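Local coordinates for benzoylformate Decarboxylase (Polynucleobacter necessarius, PDB 4K9Q), which binds thiamine diphosphate and magnesium, and probably catalyses the decarboxylation of benzoylformate, at residues Val4-Leu12 with Thr30-Phe39; Pro119-Pro129 with Gln148-Pro159. All coordinates share one frame; numbering follows the deposited sequence.

Interaction 1. Residues Val4-Leu12 with Thr30-Phe39; sequences VKEITFDLL and TFLKDFPSDF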
loop_
_atom_site.group_PDB
_atom_site.type_symbol
_atom_site.label_atom_id
_atom_site.label_comp_id
_atom_site.label_asym_id
_atom_site.label_seq_id
_atom_site.Cartn_x
_atom_site.Cartn_y
_atom_site.Cartn_z
ATOM N N VAL A 4 27.326 -1.969 -14.433
ATOM C CA VAL A 4 26.474 -1.257 -13.492
ATOM C C VAL A 4 27.238 -0.992 -12.188
ATOM O O VAL A 4 27.199 0.108 -11.639
ATOM C CB VAL A 4 25.200 -2.073 -13.195
ATOM C CG1 VAL A 4 24.416 -1.448 -12.028
ATOM C CG2 VAL A 4 24.335 -2.228 -14.453
ATOM N N LYS A 5 27.959 -1.998 -11.695
ATOM C CA LYS A 5 28.684 -1.842 -10.438
ATOM C C LYS A 5 29.751 -0.738 -10.519
ATOM O O LYS A 5 29.826 0.131 -9.643
ATOM C CB LYS A 5 29.309 -3.171 -9.989
ATOM C CG LYS A 5 30.002 -3.085 -8.626
ATOM C CD LYS A 5 30.284 -4.464 -8.041
ATOM C CE LYS A 5 31.333 -5.228 -8.838
ATOM N NZ LYS A 5 32.704 -4.678 -8.661
ATOM N N GLU A 6 30.564 -0.758 -11.572
ATOM C CA GLU A 6 31.625 0.240 -11.683
ATOM C C GLU A 6 31.049 1.659 -11.757
ATOM O O GLU A 6 31.532 2.570 -11.089
ATOM C CB GLU A 6 32.548 -0.035 -12.877
ATOM C CG GLU A 6 33.786 0.847 -12.851
ATOM C CD GLU A 6 34.802 0.502 -13.923
ATOM O OE1 GLU A 6 34.621 -0.513 -14.626
ATOM O OE2 GLU A 6 35.785 1.259 -14.061
ATOM N N ILE A 7 30.007 1.836 -12.563
ATOM C CA ILE A 7 29.364 3.140 -12.709
ATOM C C ILE A 7 28.725 3.617 -11.403
ATOM O O ILE A 7 28.798 4.793 -11.052
ATOM C CB ILE A 7 28.324 3.095 -13.830
ATOM C CG1 ILE A 7 29.034 2.776 -15.153
ATOM C CG2 ILE A 7 27.532 4.404 -13.903
ATOM C CD1 ILE A 7 28.095 2.384 -16.274
ATOM N N THR A 8 28.100 2.690 -10.684
ATOM C CA THR A 8 27.432 3.027 -9.431
ATOM C C THR A 8 28.437 3.446 -8.358
ATOM O O THR A 8 28.237 4.447 -7.660
ATOM C CB THR A 8 26.578 1.843 -8.934
ATOM O OG1 THR A 8 25.579 1.531 -9.916
ATOM C CG2 THR A 8 25.903 2.184 -7.609
ATOM N N PHE A 9 29.519 2.687 -8.213
ATOM C CA PHE A 9 30.518 3.053 -7.223
ATOM C C PHE A 9 31.173 4.390 -7.582
ATOM O O PHE A 9 31.451 5.207 -6.693
ATOM C CB PHE A 9 31.541 1.930 -7.013
ATOM C CG PHE A 9 31.094 0.900 -6.017
ATOM C CD1 PHE A 9 31.384 1.052 -4.670
ATOM C CD2 PHE A 9 30.364 -0.207 -6.419
ATOM C CE1 PHE A 9 30.958 0.107 -3.741
ATOM C CE2 PHE A 9 29.936 -1.150 -5.498
ATOM C CZ PHE A 9 30.234 -0.991 -4.160
ATOM N N ASP A 10 31.369 4.638 -8.875
ATOM C CA ASP A 10 31.893 5.937 -9.307
ATOM C C ASP A 10 30.945 7.094 -8.957
ATOM O O ASP A 10 31.386 8.165 -8.536
ATOM C CB ASP A 10 32.223 5.940 -10.796
ATOM C CG ASP A 10 33.642 5.459 -11.085
ATOM O OD1 ASP A 10 34.471 5.381 -10.146
ATOM O OD2 ASP A 10 33.927 5.175 -12.265
ATOM N N LEU A 11 29.642 6.877 -9.121
ATOM C CA LEU A 11 28.658 7.863 -8.677
ATOM C C LEU A 11 28.767 8.111 -7.174
ATOM O O LEU A 11 28.768 9.254 -6.714
ATOM C CB LEU A 11 27.234 7.420 -9.043
ATOM C CG LEU A 11 26.108 8.278 -8.460
ATOM C CD1 LEU A 11 26.121 9.671 -9.081
ATOM C CD2 LEU A 11 24.765 7.615 -8.687
ATOM N N LEU A 12 28.864 7.034 -6.405
ATOM C CA LEU A 12 28.923 7.155 -4.960
ATOM C C LEU A 12 30.166 7.934 -4.541
ATOM O O LEU A 12 30.119 8.723 -3.606
ATOM C CB LEU A 12 28.854 5.771 -4.306
ATOM C CG LEU A 12 27.488 5.090 -4.452
ATOM C CD1 LEU A 12 27.538 3.667 -3.914
ATOM C CD2 LEU A 12 26.385 5.903 -3.759
ATOM N N THR A 30 27.111 -9.983 -5.312
ATOM C CA THR A 30 27.487 -9.367 -6.582
ATOM C C THR A 30 27.694 -7.852 -6.448
ATOM O O THR A 30 28.468 -7.251 -7.192
ATOM C CB THR A 30 26.455 -9.678 -7.678
ATOM O OG1 THR A 30 25.139 -9.424 -7.177
ATOM C CG2 THR A 30 26.548 -11.148 -8.070
ATOM N N PHE A 31 26.994 -7.240 -5.497
ATOM C CA PHE A 31 27.216 -5.830 -5.176
ATOM C C PHE A 31 28.544 -5.635 -4.441
ATOM O O PHE A 31 29.266 -4.664 -4.679
ATOM C CB PHE A 31 26.060 -5.305 -4.317
ATOM C CG PHE A 31 26.290 -3.930 -3.759
ATOM C CD1 PHE A 31 26.395 -2.833 -4.599
ATOM C CD2 PHE A 31 26.393 -3.734 -2.383
ATOM C CE1 PHE A 31 26.599 -1.563 -4.088
ATOM C CE2 PHE A 31 26.595 -2.458 -1.856
ATOM C CZ PHE A 31 26.703 -1.373 -2.707
ATOM N N LEU A 32 28.870 -6.577 -3.558
ATOM C CA LEU A 32 30.030 -6.450 -2.683
ATOM C C LEU A 32 31.312 -7.057 -3.250
ATOM O O LEU A 32 32.378 -6.890 -2.676
ATOM C CB LEU A 32 29.729 -7.101 -1.333
ATOM C CG LEU A 32 28.564 -6.494 -0.541
ATOM C CD1 LEU A 32 28.287 -7.345 0.674
ATOM C CD2 LEU A 32 28.851 -5.052 -0.129
ATOM N N LYS A 33 31.205 -7.761 -4.371
ATOM C CA LYS A 33 32.372 -8.335 -5.029
ATOM C C LYS A 33 33.467 -7.289 -5.243
ATOM O O LYS A 33 33.189 -6.182 -5.708
ATOM C CB LYS A 33 31.940 -8.941 -6.369
ATOM C CG LYS A 33 33.083 -9.355 -7.283
ATOM C CD LYS A 33 32.523 -9.998 -8.547
ATOM C CE LYS A 33 33.611 -10.309 -9.551
ATOM N NZ LYS A 33 34.232 -9.067 -10.081
ATOM N N ASP A 34 34.705 -7.648 -4.908
ATOM C CA ASP A 34 35.848 -6.748 -5.043
ATOM C C ASP A 34 35.571 -5.381 -4.415
ATOM O O ASP A 34 35.887 -4.344 -4.992
ATOM C CB ASP A 34 36.223 -6.579 -6.516
ATOM C CG ASP A 34 36.759 -7.859 -7.135
ATOM O OD1 ASP A 34 37.471 -8.605 -6.433
ATOM O OD2 ASP A 34 36.464 -8.116 -8.323
ATOM N N PHE A 35 34.972 -5.388 -3.231
ATOM C CA PHE A 35 34.647 -4.150 -2.543
ATOM C C PHE A 35 35.875 -3.238 -2.541
ATOM O O PHE A 35 36.968 -3.666 -2.168
ATOM C CB PHE A 35 34.180 -4.440 -1.118
ATOM C CG PHE A 35 33.466 -3.286 -0.481
ATOM C CD1 PHE A 35 34.131 -2.437 0.389
ATOM C CD2 PHE A 35 32.137 -3.036 -0.776
ATOM C CE1 PHE A 35 33.471 -1.367 0.970
ATOM C CE2 PHE A 35 31.475 -1.965 -0.207
ATOM C CZ PHE A 35 32.146 -1.131 0.667
ATOM N N PRO A 36 35.715 -1.989 -3.006
ATOM C CA PRO A 36 36.917 -1.174 -3.218
ATOM C C PRO A 36 37.510 -0.628 -1.932
ATOM O O PRO A 36 36.799 -0.378 -0.955
ATOM C CB PRO A 36 36.424 -0.036 -4.117
ATOM C CG PRO A 36 34.961 0.041 -3.885
ATOM C CD PRO A 36 34.501 -1.354 -3.547
ATOM N N SER A 37 38.825 -0.443 -1.953
ATOM C CA SER A 37 39.582 -0.056 -0.773
ATOM C C SER A 37 39.320 1.371 -0.323
ATOM O O SER A 37 39.617 1.729 0.823
ATOM C CB SER A 37 41.080 -0.242 -1.043
ATOM O OG SER A 37 41.426 0.357 -2.278
ATOM N N ASP A 38 38.770 2.196 -1.210
ATOM C CA ASP A 38 38.462 3.565 -0.817
ATOM C C ASP A 38 37.054 3.711 -0.238
ATOM O O ASP A 38 36.636 4.809 0.108
ATOM C CB ASP A 38 38.719 4.564 -1.953
ATOM C CG ASP A 38 37.873 4.302 -3.188
ATOM O OD1 ASP A 38 37.499 3.142 -3.458
ATOM O OD2 ASP A 38 37.602 5.279 -3.911
ATOM N N PHE A 39 36.331 2.597 -0.144
ATOM C CA PHE A 39 35.062 2.574 0.583
ATOM C C PHE A 39 35.305 1.818 1.882
ATOM O O PHE A 39 36.288 1.084 2.001
ATOM C CB PHE A 39 33.985 1.859 -0.227
ATOM C CG PHE A 39 33.382 2.700 -1.319
ATOM C CD1 PHE A 39 34.171 3.203 -2.344
ATOM C CD2 PHE A 39 32.019 2.973 -1.328
ATOM C CE1 PHE A 39 33.616 3.975 -3.336
ATOM C CE2 PHE A 39 31.459 3.736 -2.316
ATOM C CZ PHE A 39 32.257 4.241 -3.328
HETATM O O HOH W 1 34.807 -6.446 -9.760
#
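Lys5 and Phe31 mark the closest backbone approach of helix 4-15 to the end of helix 29-32, with their CA atoms 6.8 Å apart, and Phe9 faces the loop that follows. The Phe9 ring is the centre of the contact. Its edge points at the face of Phe39, a T-shaped pair with planes at 70°. Phe9 CD1 lies 3.6 Å from Phe39 CZ, above the rim of that ring. Leu12 CB meets the Phe39 edge, near the ring plane. The Phe31 ring is nearly parallel to Phe9 but slid well aside, so they overlap little; Phe9 CE2 touches Phe31 CE1 at 3.6 Å. Pro36 CG approaches Phe9 CD1 obliquely, and Phe35 CE2 reaches the edge of the Phe9 ring. Replacing Phe9 by an alanine would probably open a gap between Phe31, Pro36 and Phe39 and leave the Phe39 face without its edge partner.

Lys5 reaches across to the end of helix 29-32, its CD lying against Thr30 O and Phe31 O. Its CG stands opposite the backbone N (chi1 -176°), and bends at chi3 and chi4 bring NZ to Lys33 O in a weak bond of 3.3 Å. A water accepts from Lys5 NZ and Lys33 NZ and donates to Asp34 OD2. Asp34 OD2 also forms a salt bridge with Lys33 NZ. This network probably eases the repulsion between the two ammonium groups. Asp34 OD1 binds Asn473 of the second subunit. The aromatic cluster of Phe9, Phe31 and Phe39 joins the first helix to the connection between strands 19-22 and 40-43 in the N-terminal, parallel-sheet domain of this thiamine diphosphate enzyme.

Interaction 2. Residues Pro119-Pro129 with Gln148-Pro159; sequences PKPWVKWSYEP and QQPQGPVFLSLP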
loop_
_atom_site.group_PDB
_atom_site.type_symbol
_atom_site.label_atom_id
_atom_site.label_comp_id
_atom_site.label_asym_id
_atom_site.label_seq_id
_atom_site.Cartn_x
_atom_site.Cartn_y
_atom_site.Cartn_z
ATOM N N PRO A 119 8.812 -1.616 3.207
ATOM C CA PRO A 119 9.272 -0.565 4.138
ATOM C C PRO A 119 8.260 0.564 4.377
ATOM O O PRO A 119 8.474 1.372 5.279
ATOM C CB PRO A 119 10.520 -0.015 3.445
ATOM C CG PRO A 119 10.249 -0.232 1.990
ATOM C CD PRO A 119 9.457 -1.502 1.885
ATOM N N LYS A 120 7.190 0.625 3.583
ATOM C CA LYS A 120 6.123 1.601 3.820
ATOM C C LYS A 120 5.476 1.326 5.189
ATOM O O LYS A 120 5.252 0.165 5.554
ATOM C CB LYS A 120 5.063 1.517 2.712
ATOM C CG LYS A 120 5.560 1.921 1.315
ATOM C CD LYS A 120 4.427 1.784 0.297
ATOM C CE LYS A 120 4.877 2.148 -1.115
ATOM N NZ LYS A 120 4.932 3.624 -1.314
ATOM N N PRO A 121 5.122 2.385 5.933
ATOM C CA PRO A 121 5.137 3.803 5.554
ATOM C C PRO A 121 6.382 4.543 6.038
ATOM O O PRO A 121 6.291 5.735 6.338
ATOM C CB PRO A 121 3.925 4.348 6.314
ATOM C CG PRO A 121 3.956 3.553 7.602
ATOM C CD PRO A 121 4.412 2.167 7.207
ATOM N N TRP A 122 7.520 3.865 6.119
ATOM C CA TRP A 122 8.676 4.447 6.798
ATOM C C TRP A 122 9.867 4.804 5.911
ATOM O O TRP A 122 11.007 4.823 6.372
ATOM C CB TRP A 122 9.098 3.550 7.956
ATOM C CG TRP A 122 7.977 3.384 8.945
ATOM C CD1 TRP A 122 7.242 2.258 9.179
ATOM C CD2 TRP A 122 7.448 4.398 9.805
ATOM N NE1 TRP A 122 6.299 2.504 10.151
ATOM C CE2 TRP A 122 6.401 3.813 10.546
ATOM C CE3 TRP A 122 7.759 5.745 10.017
ATOM C CZ2 TRP A 122 5.672 4.524 11.505
ATOM C CZ3 TRP A 122 7.029 6.456 10.961
ATOM C CH2 TRP A 122 6.003 5.841 11.696
ATOM N N VAL A 123 9.586 5.121 4.650
ATOM C CA VAL A 123 10.597 5.666 3.746
ATOM C C VAL A 123 9.995 6.790 2.900
ATOM O O VAL A 123 8.783 6.841 2.677
ATOM C CB VAL A 123 11.215 4.589 2.824
ATOM C CG1 VAL A 123 12.087 3.641 3.635
ATOM C CG2 VAL A 123 10.135 3.810 2.078
ATOM N N LYS A 124 10.846 7.694 2.432
ATOM C CA LYS A 124 10.387 8.777 1.562
ATOM C C LYS A 124 10.099 8.280 0.143
ATOM O O LYS A 124 9.323 8.896 -0.605
ATOM C CB LYS A 124 11.423 9.900 1.520
ATOM C CG LYS A 124 11.613 10.610 2.857
ATOM C CD LYS A 124 12.602 11.752 2.728
ATOM C CE LYS A 124 12.084 12.851 1.794
ATOM N NZ LYS A 124 12.991 14.029 1.805
ATOM N N TRP A 125 10.715 7.157 -0.207
ATOM C CA TRP A 125 10.643 6.596 -1.546
ATOM C C TRP A 125 11.125 5.157 -1.470
ATOM O O TRP A 125 12.066 4.849 -0.733
ATOM C CB TRP A 125 11.532 7.390 -2.505
ATOM C CG TRP A 125 11.469 6.944 -3.961
ATOM C CD1 TRP A 125 10.352 6.802 -4.736
ATOM C CD2 TRP A 125 12.585 6.627 -4.807
ATOM N NE1 TRP A 125 10.705 6.397 -6.008
ATOM C CE2 TRP A 125 12.068 6.288 -6.078
ATOM C CE3 TRP A 125 13.969 6.584 -4.606
ATOM C CZ2 TRP A 125 12.886 5.907 -7.144
ATOM C CZ3 TRP A 125 14.781 6.215 -5.665
ATOM C CH2 TRP A 125 14.237 5.884 -6.921
ATOM N N SER A 126 10.476 4.285 -2.231
ATOM C CA SER A 126 10.895 2.890 -2.314
ATOM C C SER A 126 10.766 2.438 -3.761
ATOM O O SER A 126 9.781 2.731 -4.444
ATOM C CB SER A 126 10.057 2.010 -1.385
ATOM O OG SER A 126 8.686 2.100 -1.713
ATOM N N TYR A 127 11.779 1.729 -4.242
ATOM C CA TYR A 127 11.861 1.471 -5.680
ATOM C C TYR A 127 12.660 0.225 -6.017
ATOM O O TYR A 127 13.645 -0.093 -5.352
ATOM C CB TYR A 127 12.537 2.673 -6.338
ATOM C CG TYR A 127 12.339 2.841 -7.822
ATOM C CD1 TYR A 127 11.080 3.104 -8.351
ATOM C CD2 TYR A 127 13.423 2.811 -8.689
ATOM C CE1 TYR A 127 10.904 3.296 -9.715
ATOM C CE2 TYR A 127 13.259 3.001 -10.049
ATOM C CZ TYR A 127 11.999 3.241 -10.557
ATOM O OH TYR A 127 11.839 3.432 -11.913
ATOM N N GLU A 128 12.250 -0.452 -7.081
ATOM C CA GLU A 128 13.024 -1.551 -7.660
ATOM C C GLU A 128 13.245 -1.212 -9.135
ATOM O O GLU A 128 12.297 -1.250 -9.918
ATOM C CB GLU A 128 12.248 -2.860 -7.511
ATOM C CG GLU A 128 13.000 -4.133 -7.906
ATOM C CD GLU A 128 12.302 -5.397 -7.394
ATOM O OE1 GLU A 128 12.625 -5.844 -6.273
ATOM O OE2 GLU A 128 11.424 -5.943 -8.104
ATOM N N PRO A 129 14.488 -0.851 -9.520
ATOM C CA PRO A 129 14.714 -0.342 -10.888
ATOM C C PRO A 129 14.157 -1.255 -11.985
ATOM O O PRO A 129 14.210 -2.486 -11.879
ATOM C CB PRO A 129 16.247 -0.259 -10.975
ATOM C CG PRO A 129 16.654 0.038 -9.558
ATOM C CD PRO A 129 15.725 -0.822 -8.719
ATOM N N GLN A 148 16.886 16.129 0.265
ATOM C CA GLN A 148 15.998 17.285 0.276
ATOM C C GLN A 148 15.153 17.319 1.541
ATOM O O GLN A 148 14.744 16.283 2.070
ATOM C CB GLN A 148 15.118 17.297 -0.977
ATOM C CG GLN A 148 15.956 17.402 -2.233
ATOM C CD GLN A 148 15.142 17.401 -3.507
ATOM O OE1 GLN A 148 15.453 18.138 -4.444
ATOM N NE2 GLN A 148 14.095 16.577 -3.558
ATOM N N GLN A 149 14.922 18.522 2.041
ATOM C CA GLN A 149 14.201 18.705 3.296
ATOM C C GLN A 149 12.725 18.355 3.099
ATOM O O GLN A 149 12.155 18.653 2.049
ATOM C CB GLN A 149 14.347 20.165 3.713
ATOM C CG GLN A 149 14.243 20.421 5.184
ATOM C CD GLN A 149 14.865 21.744 5.560
ATOM O OE1 GLN A 149 14.382 22.801 5.156
ATOM N NE2 GLN A 149 15.954 21.694 6.331
ATOM N N PRO A 150 12.095 17.697 4.092
ATOM C CA PRO A 150 12.654 17.155 5.332
ATOM C C PRO A 150 13.395 15.867 5.000
ATOM O O PRO A 150 12.838 14.981 4.344
ATOM C CB PRO A 150 11.406 16.850 6.168
ATOM C CG PRO A 150 10.357 16.525 5.166
ATOM C CD PRO A 150 10.649 17.410 3.965
ATOM N N GLN A 151 14.648 15.765 5.427
ATOM C CA GLN A 151 15.459 14.614 5.062
ATOM C C GLN A 151 14.919 13.310 5.672
ATOM O O GLN A 151 14.167 13.319 6.652
ATOM C CB GLN A 151 16.926 14.850 5.431
ATOM C CG GLN A 151 17.520 16.094 4.763
ATOM C CD GLN A 151 18.996 16.272 5.073
ATOM O OE1 GLN A 151 19.464 15.914 6.158
ATOM N NE2 GLN A 151 19.742 16.831 4.118
ATOM N N GLY A 152 15.291 12.188 5.072
ATOM C CA GLY A 152 14.791 10.906 5.537
ATOM C C GLY A 152 15.241 9.755 4.673
ATOM O O GLY A 152 15.822 9.964 3.606
ATOM N N PRO A 153 14.991 8.521 5.134
ATOM C CA PRO A 153 15.520 7.340 4.450
ATOM C C PRO A 153 14.725 6.951 3.211
ATOM O O PRO A 153 13.527 7.233 3.103
ATOM C CB PRO A 153 15.409 6.239 5.518
ATOM C CG PRO A 153 14.252 6.660 6.352
ATOM C CD PRO A 153 14.313 8.174 6.399
ATOM N N VAL A 154 15.413 6.304 2.282
ATOM C CA VAL A 154 14.807 5.775 1.063
ATOM C C VAL A 154 15.245 4.317 0.891
ATOM O O VAL A 154 16.216 3.870 1.517
ATOM C CB VAL A 154 15.229 6.589 -0.173
ATOM C CG1 VAL A 154 14.743 8.026 -0.066
ATOM C CG2 VAL A 154 16.744 6.564 -0.321
ATOM N N PHE A 155 14.522 3.568 0.057
ATOM C CA PHE A 155 14.797 2.140 -0.093
ATOM C C PHE A 155 14.909 1.737 -1.557
ATOM O O PHE A 155 14.024 2.052 -2.363
ATOM C CB PHE A 155 13.702 1.301 0.574
ATOM C CG PHE A 155 13.829 -0.175 0.304
ATOM C CD1 PHE A 155 14.867 -0.903 0.871
ATOM C CD2 PHE A 155 12.935 -0.830 -0.530
ATOM C CE1 PHE A 155 15.004 -2.269 0.627
ATOM C CE2 PHE A 155 13.067 -2.206 -0.773
ATOM C CZ PHE A 155 14.111 -2.916 -0.205
ATOM N N LEU A 156 16.001 1.041 -1.893
ATOM C CA LEU A 156 16.169 0.436 -3.220
ATOM C C LEU A 156 16.297 -1.080 -3.103
ATOM O O LEU A 156 17.091 -1.579 -2.297
ATOM C CB LEU A 156 17.434 0.967 -3.902
ATOM C CG LEU A 156 17.501 2.460 -4.224
ATOM C CD1 LEU A 156 18.863 2.794 -4.817
ATOM C CD2 LEU A 156 16.381 2.835 -5.182
ATOM N N SER A 157 15.523 -1.794 -3.913
ATOM C CA SER A 157 15.595 -3.237 -4.042
ATOM C C SER A 157 16.347 -3.536 -5.331
ATOM O O SER A 157 15.924 -3.114 -6.411
ATOM C CB SER A 157 14.175 -3.806 -4.107
ATOM O OG SER A 157 14.193 -5.194 -4.371
ATOM N N LEU A 158 17.448 -4.275 -5.223
ATOM C CA LEU A 158 18.415 -4.398 -6.311
ATOM C C LEU A 158 18.677 -5.859 -6.709
ATOM O O LEU A 158 19.418 -6.572 -6.041
ATOM C CB LEU A 158 19.716 -3.686 -5.903
ATOM C CG LEU A 158 19.487 -2.192 -5.583
ATOM C CD1 LEU A 158 20.591 -1.612 -4.759
ATOM C CD2 LEU A 158 19.276 -1.383 -6.853
ATOM N N PRO A 159 18.049 -6.316 -7.798
ATOM C CA PRO A 159 18.259 -7.700 -8.256
ATOM C C PRO A 159 19.743 -8.036 -8.466
ATOM O O PRO A 159 20.472 -7.254 -9.063
ATOM C CB PRO A 159 17.494 -7.742 -9.582
ATOM C CG PRO A 159 16.383 -6.749 -9.384
ATOM C CD PRO A 159 16.997 -5.628 -8.574
HETATM O O HOH W 2 11.556 16.149 0.557
#
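Lys124 starts with CG beside its backbone N (chi1 -66°) and bends at chi3 (64°), which carries NZ to Pro150 O; at the other end Glu128 sends CG away from its own N (chi1 -172°) and meets Ser157. Between them lies the parallel pairing of a beta-alpha-beta unit, strand 126-127, helix 135-147 and strand 154-159. Strand 126-127 is one of the two edge strands of its sheet within this chain.

The ladder alternates. Phe155 N donates to Trp125 O and Phe155 O accepts from Tyr127 N, so Phe155 grips both neighbours of Ser126. Tyr127 O then takes Ser157 N at 2.9 Å. Earlier in the chain, Lys124 N binds Pro153 O at 2.8 Å, almost in line with the C=O. After Glu128 the ladder stops: Pro129 has no N-H to offer, and the buried Ser157 O has no hydrogen-bond partner.

One sheet face carries Ser126 and Phe155. There Pro119 CG packs on Phe155 CD2 at 3.7 Å, the two side chains crossing at about a right angle. On the other face Leu156 CD2 touches Trp125 CZ3 at 3.8 Å and also nears Tyr127 CB. The Trp125 and Tyr127 side chains lie against each other, with Tyr127 CB over the indole face.

Lys124 NZ approaches Pro150 O from above its carbonyl plane, at 2.7 Å. It also donates to Thr145 O and to a water that is bound to Gln149 O. Glu128 OE1 accepts from Gln98 NE2 as well as from the serine. Ser157 OG donates to the anti lone pair of Glu128 OE1 over a short 2.5 Å.

Both contacts belong to the same parallel six-stranded sheet domain. Their centres are 20 Å apart, and their nearest atoms, about 5 Å apart, do not touch. Helix 135-147, the crossover of interaction 2, links them: its Phe139 touches Thr8 of interaction 1 and Leu158 of interaction 2. Thr30 OG1 also bonds to Leu160 O, just past strand 154-159. Each contact reaches the second subunit. Neither supplies the magnesium ligands, which are Asp429, Asn456 and Glu458. The side chain of Thr30 is about 13 Å from a bound thiamine diphosphate, and that of Trp122 about 12 Å, so both contacts stand back from the cofactor.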